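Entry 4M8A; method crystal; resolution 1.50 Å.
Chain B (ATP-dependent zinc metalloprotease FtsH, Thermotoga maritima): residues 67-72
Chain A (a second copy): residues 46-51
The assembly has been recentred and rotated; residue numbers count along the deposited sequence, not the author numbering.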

# COMPACT_ATOMS: atom_id res chain seq x y z
N LYS B 67 13.05 -4.65 -4.33
CA LYS B 67 13.27 -5.23 -5.65
C LYS B 67 12.89 -6.69 -5.62
O LYS B 67 13.46 -7.47 -4.85
CB LYS B 67 14.73 -5.07 -6.06
CG LYS B 67 15.04 -5.58 -7.46
CD LYS B 67 16.49 -5.24 -7.84
CE LYS B 67 16.80 -5.73 -9.25
NZ LYS B 67 18.25 -5.51 -9.58
N VAL B 68 11.93 -7.08 -6.45
CA VAL B 68 11.50 -8.48 -6.53
C VAL B 68 11.89 -9.01 -7.90
O VAL B 68 11.52 -8.42 -8.93
CB VAL B 68 9.98 -8.61 -6.34
CG1 VAL B 68 9.54 -10.06 -6.54
CG2 VAL B 68 9.58 -8.07 -4.98
N SER B 69 12.61 -10.13 -7.91
CA SER B 69 13.20 -10.70 -9.14
C SER B 69 12.96 -12.19 -9.13
O SER B 69 13.29 -12.85 -8.15
CB SER B 69 14.72 -10.50 -9.14
OG SER B 69 15.07 -9.12 -8.99
N GLY B 70 12.41 -12.74 -10.21
CA GLY B 70 12.37 -14.18 -10.38
C GLY B 70 13.70 -14.75 -10.82
O GLY B 70 14.52 -14.05 -11.42
N GLU B 71 13.92 -16.03 -10.55
CA GLU B 71 15.16 -16.69 -10.95
C GLU B 71 14.84 -18.10 -11.41
O GLU B 71 13.91 -18.72 -10.89
CB GLU B 71 16.17 -16.73 -9.78
CG GLU B 71 17.53 -17.40 -10.07
CD GLU B 71 17.53 -18.93 -9.94
OE1 GLU B 71 16.57 -19.51 -9.38
OE2 GLU B 71 18.49 -19.57 -10.43
N ARG B 72 15.61 -18.62 -12.36
CA ARG B 72 15.49 -20.01 -12.77
C ARG B 72 16.83 -20.48 -13.32
O ARG B 72 17.73 -19.66 -13.52
CB ARG B 72 14.43 -20.17 -13.86
CG ARG B 72 14.78 -19.47 -15.16
CD ARG B 72 13.63 -19.53 -16.14
NE ARG B 72 12.51 -18.72 -15.67
CZ ARG B 72 11.26 -18.86 -16.08
NH1 ARG B 72 10.94 -19.78 -16.99
NH2 ARG B 72 10.32 -18.05 -15.59
OXT ARG B 72 17.00 -21.67 -13.60
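Chain A, residues 46-51: VDAPWA

Chain A crosses the C-terminal strand of chain B rather than running along it: the end-to-end directions of the touching parts, CA 68 to 72 in chain B and CA 47 to 50 in chain A, lie 106° apart. Residues 67-71 of chain B are extended. In chain A, V46(A) and D47(A) finish a strand, A48(A) is loop, and P49(A) to A51(A) form a 3-10 segment in which A51(A) N donates to A48(A) O at 2.9 Å. Together the two stretches bury 295 Å².

D47(A) contributes the largest share and lies over G70(B), their CA atoms 4.7 Å apart. Its backbone meets the glycine closely. G70(B) N makes a weak hydrogen bond to D47(A) O at 3.1 Å, bent to 121° at the hydrogen, and G70(B) CA approaches D47(A) O to 3.2 Å in a CA-H...O contact. A water also links G70(B) N and D47(A) O, at 2.9 and 2.7 Å. Such proximity depends on glycine, because an ideal CB would point toward chain A and fall 2.1 Å from D47(A) O, a clash.

The D47(A) side chain, with chi1 in t, reaches R72(B), the C-terminal residue. The carboxylate and guanidinium form a bidentate salt bridge: R72(B) NE to D47(A) OD2 and R72(B) NH2 to D47(A) OD1 are both 2.9 Å, the latter nearly linear at 177°. A second water donates to D47(A) OD1 at 2.7 Å and to E71(B) O at 2.9 Å. P49(A) CG adds a contact 3.9 Å from R72(B) NH2.

W50(A) completes the contact. Its CA-to-CB bond points sideways, but the indole reaches back so that CH2 lies 3.7 Å from G70(B) N, which meets the ring at its edge. W50(A) CZ2 packs 3.9 Å from V68(B) CG1, an apolar contact.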

# COMPACT_ATOMS: atom_id res chain seq x y z
N VAL A 46 11.11 -10.15 -18.03
CA VAL A 46 10.82 -10.14 -16.59
C VAL A 46 10.49 -11.56 -16.17
O VAL A 46 9.48 -12.12 -16.62
CB VAL A 46 9.59 -9.25 -16.28
CG1 VAL A 46 9.25 -9.25 -14.79
CG2 VAL A 46 9.81 -7.81 -16.76
N ASP A 47 11.31 -12.15 -15.31
CA ASP A 47 11.06 -13.51 -14.84
C ASP A 47 10.06 -13.42 -13.68
O ASP A 47 10.41 -13.00 -12.57
CB ASP A 47 12.39 -14.15 -14.39
CG ASP A 47 12.25 -15.62 -14.04
OD1 ASP A 47 11.14 -16.04 -13.66
OD2 ASP A 47 13.26 -16.35 -14.18
N ALA A 48 8.80 -13.79 -13.94
CA ALA A 48 7.73 -13.62 -12.95
C ALA A 48 6.62 -14.64 -13.16
O ALA A 48 5.53 -14.30 -13.65
CB ALA A 48 7.15 -12.19 -13.02
N PRO A 49 6.87 -15.90 -12.79
CA PRO A 49 5.85 -16.94 -13.00
C PRO A 49 4.52 -16.66 -12.30
O PRO A 49 3.48 -17.14 -12.76
CB PRO A 49 6.50 -18.21 -12.42
CG PRO A 49 7.98 -17.94 -12.48
CD PRO A 49 8.15 -16.45 -12.29
N TRP A 50 4.56 -15.86 -11.24
CA TRP A 50 3.36 -15.50 -10.50
C TRP A 50 2.42 -14.60 -11.31
O TRP A 50 1.24 -14.46 -10.98
CB TRP A 50 3.75 -14.80 -9.19
CG TRP A 50 4.71 -13.66 -9.36
CD1 TRP A 50 4.41 -12.34 -9.62
CD2 TRP A 50 6.15 -13.74 -9.29
NE1 TRP A 50 5.57 -11.60 -9.70
CE2 TRP A 50 6.65 -12.43 -9.50
CE3 TRP A 50 7.07 -14.79 -9.09
CZ2 TRP A 50 8.02 -12.14 -9.50
CZ3 TRP A 50 8.44 -14.49 -9.07
CH2 TRP A 50 8.90 -13.18 -9.29
N ALA A 51 2.95 -14.00 -12.37
CA ALA A 51 2.16 -13.11 -13.21
C ALA A 51 1.29 -13.85 -14.23
O ALA A 51 0.34 -13.28 -14.78
CB ALA A 51 3.07 -12.12 -13.92
O HOH W 1 11.36 -18.25 -12.08
O HOH W 2 11.37 -10.59 -11.93